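Local atomic coordinates of ribonuclease VapC (Klebsiella pneumoniae, PDB entry 7BY3), a protein that is probably a magnesium-dependent ribonuclease of the PIN-domain family, acting as the toxin of a toxin-antitoxin system. Residues G4-F17 with W30-V44. Residues are numbered along the deposited sequence; the frame is centred on the assembly and turned at random.
Sequences GSALFDTNILIDLF and WPPQNAISLITWMEV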
loop_
_atom_site.group_PDB
_atom_site.type_symbol
_atom_site.label_atom_id
_atom_site.label_comp_id
_atom_site.label_asym_id
_atom_site.label_seq_id
_atom_site.Cartn_x
_atom_site.Cartn_y
_atom_site.Cartn_z
ATOM N N GLY B 4 -16.473 -2.018 -18.986
ATOM C CA GLY B 4 -15.976 -0.656 -19.063
ATOM C C GLY B 4 -15.934 0.025 -17.710
ATOM O O GLY B 4 -16.309 1.189 -17.576
ATOM N N SER B 5 -15.481 -0.709 -16.699
ATOM C CA SER B 5 -15.359 -0.157 -15.356
ATOM C C SER B 5 -14.148 0.766 -15.263
ATOM O O SER B 5 -13.222 0.674 -16.070
ATOM C CB SER B 5 -15.264 -1.276 -14.322
ATOM O OG SER B 5 -16.517 -1.916 -14.158
ATOM N N ALA B 6 -14.159 1.651 -14.272
ATOM C CA ALA B 6 -13.171 2.716 -14.203
ATOM C C ALA B 6 -12.412 2.774 -12.878
ATOM O O ALA B 6 -12.996 2.636 -11.803
ATOM C CB ALA B 6 -13.849 4.045 -14.464
ATOM N N LEU B 7 -11.102 2.980 -12.977
ATOM C CA LEU B 7 -10.263 3.304 -11.827
ATOM C C LEU B 7 -9.714 4.714 -12.006
ATOM O O LEU B 7 -9.063 5.009 -13.007
ATOM C CB LEU B 7 -9.117 2.301 -11.670
ATOM C CG LEU B 7 -8.219 2.510 -10.447
ATOM C CD1 LEU B 7 -8.673 1.642 -9.288
ATOM C CD2 LEU B 7 -6.762 2.243 -10.778
ATOM N N PHE B 8 -9.975 5.587 -11.039
ATOM C CA PHE B 8 -9.597 6.990 -11.165
ATOM C C PHE B 8 -8.341 7.336 -10.375
ATOM O O PHE B 8 -8.237 7.036 -9.187
ATOM C CB PHE B 8 -10.756 7.888 -10.731
ATOM C CG PHE B 8 -11.852 7.990 -11.753
ATOM C CD1 PHE B 8 -12.912 7.100 -11.744
ATOM C CD2 PHE B 8 -11.812 8.967 -12.731
ATOM C CE1 PHE B 8 -13.916 7.189 -12.687
ATOM C CE2 PHE B 8 -12.813 9.060 -13.677
ATOM C CZ PHE B 8 -13.866 8.170 -13.654
ATOM N N ASP B 9 -7.390 7.972 -11.053
ATOM C CA ASP B 9 -6.135 8.390 -10.441
ATOM C C ASP B 9 -6.360 9.587 -9.521
ATOM O O ASP B 9 -7.371 10.283 -9.626
ATOM C CB ASP B 9 -5.102 8.726 -11.520
ATOM C CG ASP B 9 -3.680 8.751 -10.986
ATOM O OD1 ASP B 9 -3.482 8.436 -9.794
ATOM O OD2 ASP B 9 -2.758 9.078 -11.764
ATOM N N THR B 10 -5.413 9.808 -8.617
ATOM C CA THR B 10 -5.531 10.821 -7.572
ATOM C C THR B 10 -5.817 12.230 -8.098
ATOM O O THR B 10 -6.622 12.959 -7.520
ATOM C CB THR B 10 -4.246 10.871 -6.715
ATOM O OG1 THR B 10 -3.902 9.547 -6.289
ATOM C CG2 THR B 10 -4.445 11.756 -5.495
ATOM N N ASN B 11 -5.164 12.605 -9.195
ATOM C CA ASN B 11 -5.271 13.966 -9.718
ATOM C C ASN B 11 -6.691 14.354 -10.137
ATOM O O ASN B 11 -7.050 15.532 -10.118
ATOM C CB ASN B 11 -4.311 14.156 -10.900
ATOM C CG ASN B 11 -4.498 13.109 -11.985
ATOM O OD1 ASN B 11 -3.785 12.107 -12.026
ATOM N ND2 ASN B 11 -5.458 13.341 -12.871
ATOM N N ILE B 12 -7.496 13.365 -10.512
ATOM C CA ILE B 12 -8.866 13.625 -10.939
ATOM C C ILE B 12 -9.767 13.917 -9.746
ATOM O O ILE B 12 -10.571 14.849 -9.781
ATOM C CB ILE B 12 -9.436 12.446 -11.735
ATOM C CG1 ILE B 12 -8.640 12.264 -13.024
ATOM C CG2 ILE B 12 -10.904 12.673 -12.056
ATOM C CD1 ILE B 12 -9.168 11.178 -13.899
ATOM N N LEU B 13 -9.627 13.118 -8.692
ATOM C CA LEU B 13 -10.382 13.339 -7.463
ATOM C C LEU B 13 -10.047 14.700 -6.860
ATOM O O LEU B 13 -10.937 15.429 -6.422
ATOM C CB LEU B 13 -10.105 12.226 -6.450
ATOM C CG LEU B 13 -10.823 10.891 -6.660
ATOM C CD1 LEU B 13 -10.485 9.937 -5.535
ATOM C CD2 LEU B 13 -12.321 11.094 -6.740
ATOM N N ILE B 14 -8.760 15.035 -6.845
ATOM C CA ILE B 14 -8.302 16.335 -6.367
ATOM C C ILE B 14 -8.939 17.462 -7.173
ATOM O O ILE B 14 -9.423 18.444 -6.609
ATOM C CB ILE B 14 -6.766 16.456 -6.444
ATOM C CG1 ILE B 14 -6.106 15.472 -5.478
ATOM C CG2 ILE B 14 -6.320 17.873 -6.120
ATOM C CD1 ILE B 14 -6.474 15.707 -4.029
ATOM N N ASP B 15 -8.946 17.305 -8.492
ATOM C CA ASP B 15 -9.578 18.266 -9.388
ATOM C C ASP B 15 -11.044 18.474 -9.042
ATOM O O ASP B 15 -11.532 19.602 -9.024
ATOM C CB ASP B 15 -9.457 17.810 -10.840
ATOM C CG ASP B 15 -8.342 18.509 -11.582
ATOM O OD1 ASP B 15 -7.698 19.402 -10.995
ATOM O OD2 ASP B 15 -8.107 18.163 -12.756
ATOM N N LEU B 16 -11.739 17.376 -8.770
ATOM C CA LEU B 16 -13.157 17.425 -8.442
ATOM C C LEU B 16 -13.416 18.211 -7.165
ATOM O O LEU B 16 -14.223 19.139 -7.155
ATOM C CB LEU B 16 -13.728 16.016 -8.297
ATOM C CG LEU B 16 -15.166 15.992 -7.779
ATOM C CD1 LEU B 16 -16.144 16.346 -8.889
ATOM C CD2 LEU B 16 -15.495 14.647 -7.162
ATOM N N PHE B 17 -12.731 17.832 -6.090
ATOM C CA PHE B 17 -12.912 18.489 -4.800
ATOM C C PHE B 17 -12.502 19.955 -4.862
ATOM O O PHE B 17 -13.032 20.786 -4.128
ATOM C CB PHE B 17 -12.118 17.768 -3.709
ATOM C CG PHE B 17 -12.668 16.419 -3.354
ATOM C CD1 PHE B 17 -13.958 16.290 -2.866
ATOM C CD2 PHE B 17 -11.895 15.278 -3.499
ATOM C CE1 PHE B 17 -14.468 15.048 -2.537
ATOM C CE2 PHE B 17 -12.399 14.035 -3.172
ATOM C CZ PHE B 17 -13.687 13.919 -2.689
ATOM N N TRP B 30 -18.163 7.556 -16.787
ATOM C CA TRP B 30 -18.023 6.125 -16.556
ATOM C C TRP B 30 -19.099 5.600 -15.613
ATOM O O TRP B 30 -19.544 6.314 -14.714
ATOM C CB TRP B 30 -16.629 5.824 -16.005
ATOM C CG TRP B 30 -15.540 6.230 -16.947
ATOM C CD1 TRP B 30 -14.986 7.469 -17.072
ATOM C CD2 TRP B 30 -14.882 5.397 -17.906
ATOM N NE1 TRP B 30 -14.020 7.460 -18.047
ATOM C CE2 TRP B 30 -13.935 6.198 -18.575
ATOM C CE3 TRP B 30 -14.996 4.051 -18.262
ATOM C CZ2 TRP B 30 -13.111 5.697 -19.577
ATOM C CZ3 TRP B 30 -14.176 3.556 -19.258
ATOM C CH2 TRP B 30 -13.246 4.377 -19.904
ATOM N N PRO B 31 -19.539 4.349 -15.826
ATOM C CA PRO B 31 -20.584 3.776 -14.972
ATOM C C PRO B 31 -20.110 3.476 -13.550
ATOM O O PRO B 31 -19.053 2.873 -13.373
ATOM C CB PRO B 31 -20.952 2.481 -15.700
ATOM C CG PRO B 31 -19.706 2.099 -16.421
ATOM C CD PRO B 31 -19.077 3.395 -16.850
ATOM N N PRO B 32 -20.897 3.886 -12.545
ATOM C CA PRO B 32 -20.673 3.476 -11.155
ATOM C C PRO B 32 -20.963 1.987 -11.007
ATOM O O PRO B 32 -21.747 1.467 -11.802
ATOM C CB PRO B 32 -21.678 4.325 -10.370
ATOM C CG PRO B 32 -22.742 4.657 -11.360
ATOM C CD PRO B 32 -22.034 4.812 -12.671
ATOM N N GLN B 33 -20.360 1.302 -10.040
ATOM C CA GLN B 33 -19.430 1.882 -9.077
ATOM C C GLN B 33 -18.017 1.930 -9.642
ATOM O O GLN B 33 -17.514 0.933 -10.155
ATOM C CB GLN B 33 -19.458 1.063 -7.782
ATOM C CG GLN B 33 -18.520 1.530 -6.683
ATOM C CD GLN B 33 -18.452 0.541 -5.530
ATOM O OE1 GLN B 33 -18.243 -0.655 -5.733
ATOM N NE2 GLN B 33 -18.643 1.036 -4.312
ATOM N N ASN B 34 -17.377 3.090 -9.550
ATOM C CA ASN B 34 -16.002 3.213 -10.011
ATOM C C ASN B 34 -15.030 2.995 -8.862
ATOM O O ASN B 34 -15.443 2.837 -7.714
ATOM C CB ASN B 34 -15.775 4.574 -10.663
ATOM C CG ASN B 34 -16.489 4.705 -11.991
ATOM O OD1 ASN B 34 -16.506 3.769 -12.793
ATOM N ND2 ASN B 34 -17.093 5.863 -12.229
ATOM N N ALA B 35 -13.738 3.003 -9.164
ATOM C CA ALA B 35 -12.754 2.566 -8.185
ATOM C C ALA B 35 -11.579 3.518 -8.019
ATOM O O ALA B 35 -11.249 4.289 -8.918
ATOM C CB ALA B 35 -12.245 1.180 -8.554
ATOM N N ILE B 36 -10.962 3.452 -6.843
ATOM C CA ILE B 36 -9.690 4.111 -6.577
ATOM C C ILE B 36 -8.808 3.187 -5.745
ATOM O O ILE B 36 -9.304 2.305 -5.046
ATOM C CB ILE B 36 -9.860 5.451 -5.828
ATOM C CG1 ILE B 36 -10.670 5.255 -4.546
ATOM C CG2 ILE B 36 -10.511 6.496 -6.720
ATOM C CD1 ILE B 36 -10.675 6.469 -3.648
ATOM N N SER B 37 -7.498 3.382 -5.838
ATOM C CA SER B 37 -6.556 2.654 -5.000
ATOM C C SER B 37 -6.573 3.207 -3.578
ATOM O O SER B 37 -7.041 4.320 -3.344
ATOM C CB SER B 37 -5.143 2.731 -5.582
ATOM O OG SER B 37 -4.192 2.166 -4.695
ATOM N N LEU B 38 -6.079 2.421 -2.628
ATOM C CA LEU B 38 -5.895 2.901 -1.263
ATOM C C LEU B 38 -4.873 4.038 -1.232
ATOM O O LEU B 38 -4.947 4.931 -0.388
ATOM C CB LEU B 38 -5.453 1.757 -0.345
ATOM C CG LEU B 38 -5.567 1.975 1.165
ATOM C CD1 LEU B 38 -6.929 2.546 1.546
ATOM C CD2 LEU B 38 -5.300 0.674 1.907
ATOM N N ILE B 39 -3.924 3.995 -2.162
ATOM C CA ILE B 39 -2.930 5.053 -2.314
ATOM C C ILE B 39 -3.601 6.390 -2.596
ATOM O O ILE B 39 -3.215 7.421 -2.046
ATOM C CB ILE B 39 -1.936 4.730 -3.447
ATOM C CG1 ILE B 39 -1.059 3.539 -3.055
ATOM C CG2 ILE B 39 -1.080 5.944 -3.781
ATOM C CD1 ILE B 39 0.225 3.444 -3.832
ATOM N N THR B 40 -4.617 6.359 -3.450
ATOM C CA THR B 40 -5.364 7.560 -3.797
ATOM C C THR B 40 -6.188 8.054 -2.608
ATOM O O THR B 40 -6.246 9.253 -2.348
ATOM C CB THR B 40 -6.286 7.315 -5.008
ATOM O OG1 THR B 40 -5.486 7.087 -6.175
ATOM C CG2 THR B 40 -7.182 8.513 -5.256
ATOM N N TRP B 41 -6.806 7.123 -1.883
ATOM C CA TRP B 41 -7.594 7.463 -0.701
ATOM C C TRP B 41 -6.762 8.265 0.299
ATOM O O TRP B 41 -7.216 9.280 0.817
ATOM C CB TRP B 41 -8.147 6.199 -0.032
ATOM C CG TRP B 41 -9.167 6.473 1.050
ATOM C CD1 TRP B 41 -10.521 6.533 0.899
ATOM C CD2 TRP B 41 -8.901 6.720 2.435
ATOM N NE1 TRP B 41 -11.119 6.804 2.106
ATOM C CE2 TRP B 41 -10.151 6.924 3.068
ATOM C CE3 TRP B 41 -7.741 6.790 3.211
ATOM C CZ2 TRP B 41 -10.263 7.193 4.431
ATOM C CZ3 TRP B 41 -7.854 7.058 4.566
ATOM C CH2 TRP B 41 -9.107 7.256 5.160
ATOM N N MET B 42 -5.535 7.814 0.546
ATOM C CA MET B 42 -4.646 8.473 1.499
ATOM C C MET B 42 -4.220 9.867 1.043
ATOM O O MET B 42 -4.228 10.811 1.832
ATOM C CB MET B 42 -3.405 7.613 1.750
ATOM C CG MET B 42 -3.685 6.323 2.500
ATOM S SD MET B 42 -2.181 5.457 2.982
ATOM C CE MET B 42 -2.012 4.299 1.630
ATOM N N GLU B 43 -3.848 9.994 -0.228
ATOM C CA GLU B 43 -3.380 11.273 -0.758
ATOM C C GLU B 43 -4.501 12.302 -0.855
ATOM O O GLU B 43 -4.250 13.503 -0.787
ATOM C CB GLU B 43 -2.728 11.089 -2.132
ATOM C CG GLU B 43 -1.406 10.338 -2.099
ATOM C CD GLU B 43 -0.538 10.625 -3.313
ATOM O OE1 GLU B 43 -0.719 11.694 -3.934
ATOM O OE2 GLU B 43 0.328 9.787 -3.642
ATOM N N VAL B 44 -5.734 11.837 -1.019
ATOM C CA VAL B 44 -6.881 12.738 -1.019
ATOM C C VAL B 44 -7.199 13.180 0.410
ATOM O O VAL B 44 -7.520 14.345 0.653
ATOM C CB VAL B 44 -8.124 12.081 -1.660
ATOM C CG1 VAL B 44 -9.348 12.962 -1.483
ATOM C CG2 VAL B 44 -7.877 11.820 -3.138
HETATM O O HOH W 1 -18.269 0.331 -13.110
HETATM O O HOH W 2 -6.506 4.999 -7.862
#
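Phe8 points an edge of its ring toward the face of the five-membered ring of Trp30, in an offset edge-to-face pair with centroids 5.5 Å apart and planes at 85°. Ala6 CB lies 3.4 Å above one face of the Trp30 indole, offset toward its rim. Gly4 O meets the indole edge in plane, 3.2 Å from Trp30 CE3. Ile12 CD1 and Asn34 CB lie at the edge of Phe8. The backbones form a single parallel-type bridge. Ala35 N donates to Ala6 O. Phe8 N donates to Ala35 O at 2.8 Å, with a nearly straight N-H...O angle of 165°. Beyond the strands, Thr10 OG1 and Thr40 OG1 share a hydrogen bond of 2.9 Å. Thr40 OG1 also bonds to a water that donates to Phe8 O and accepts from Ser37 N, so one water joins both strand ends. Leu13 CD1 packs on the CG2 methyls of Ile36 and Thr40, both at 3.6 Å. Val44 is a knob among Thr10, Leu13, Ile14 and Phe17. Its CG1, anti to the backbone N (chi1 172°), reaches Phe17 CE2 at 3.6 Å. Asp9, a predicted magnesium ligand, lies just before helix 10-17, near Asp90. Outside this contact, Glu43 OE2 pairs with a basic side chain on the chain of another protein. Strand 6-8 pairs on with strand 103-105, and helix 88-99 packs against Leu7, Asp9, Ile39 and Thr40, within the PIN domain.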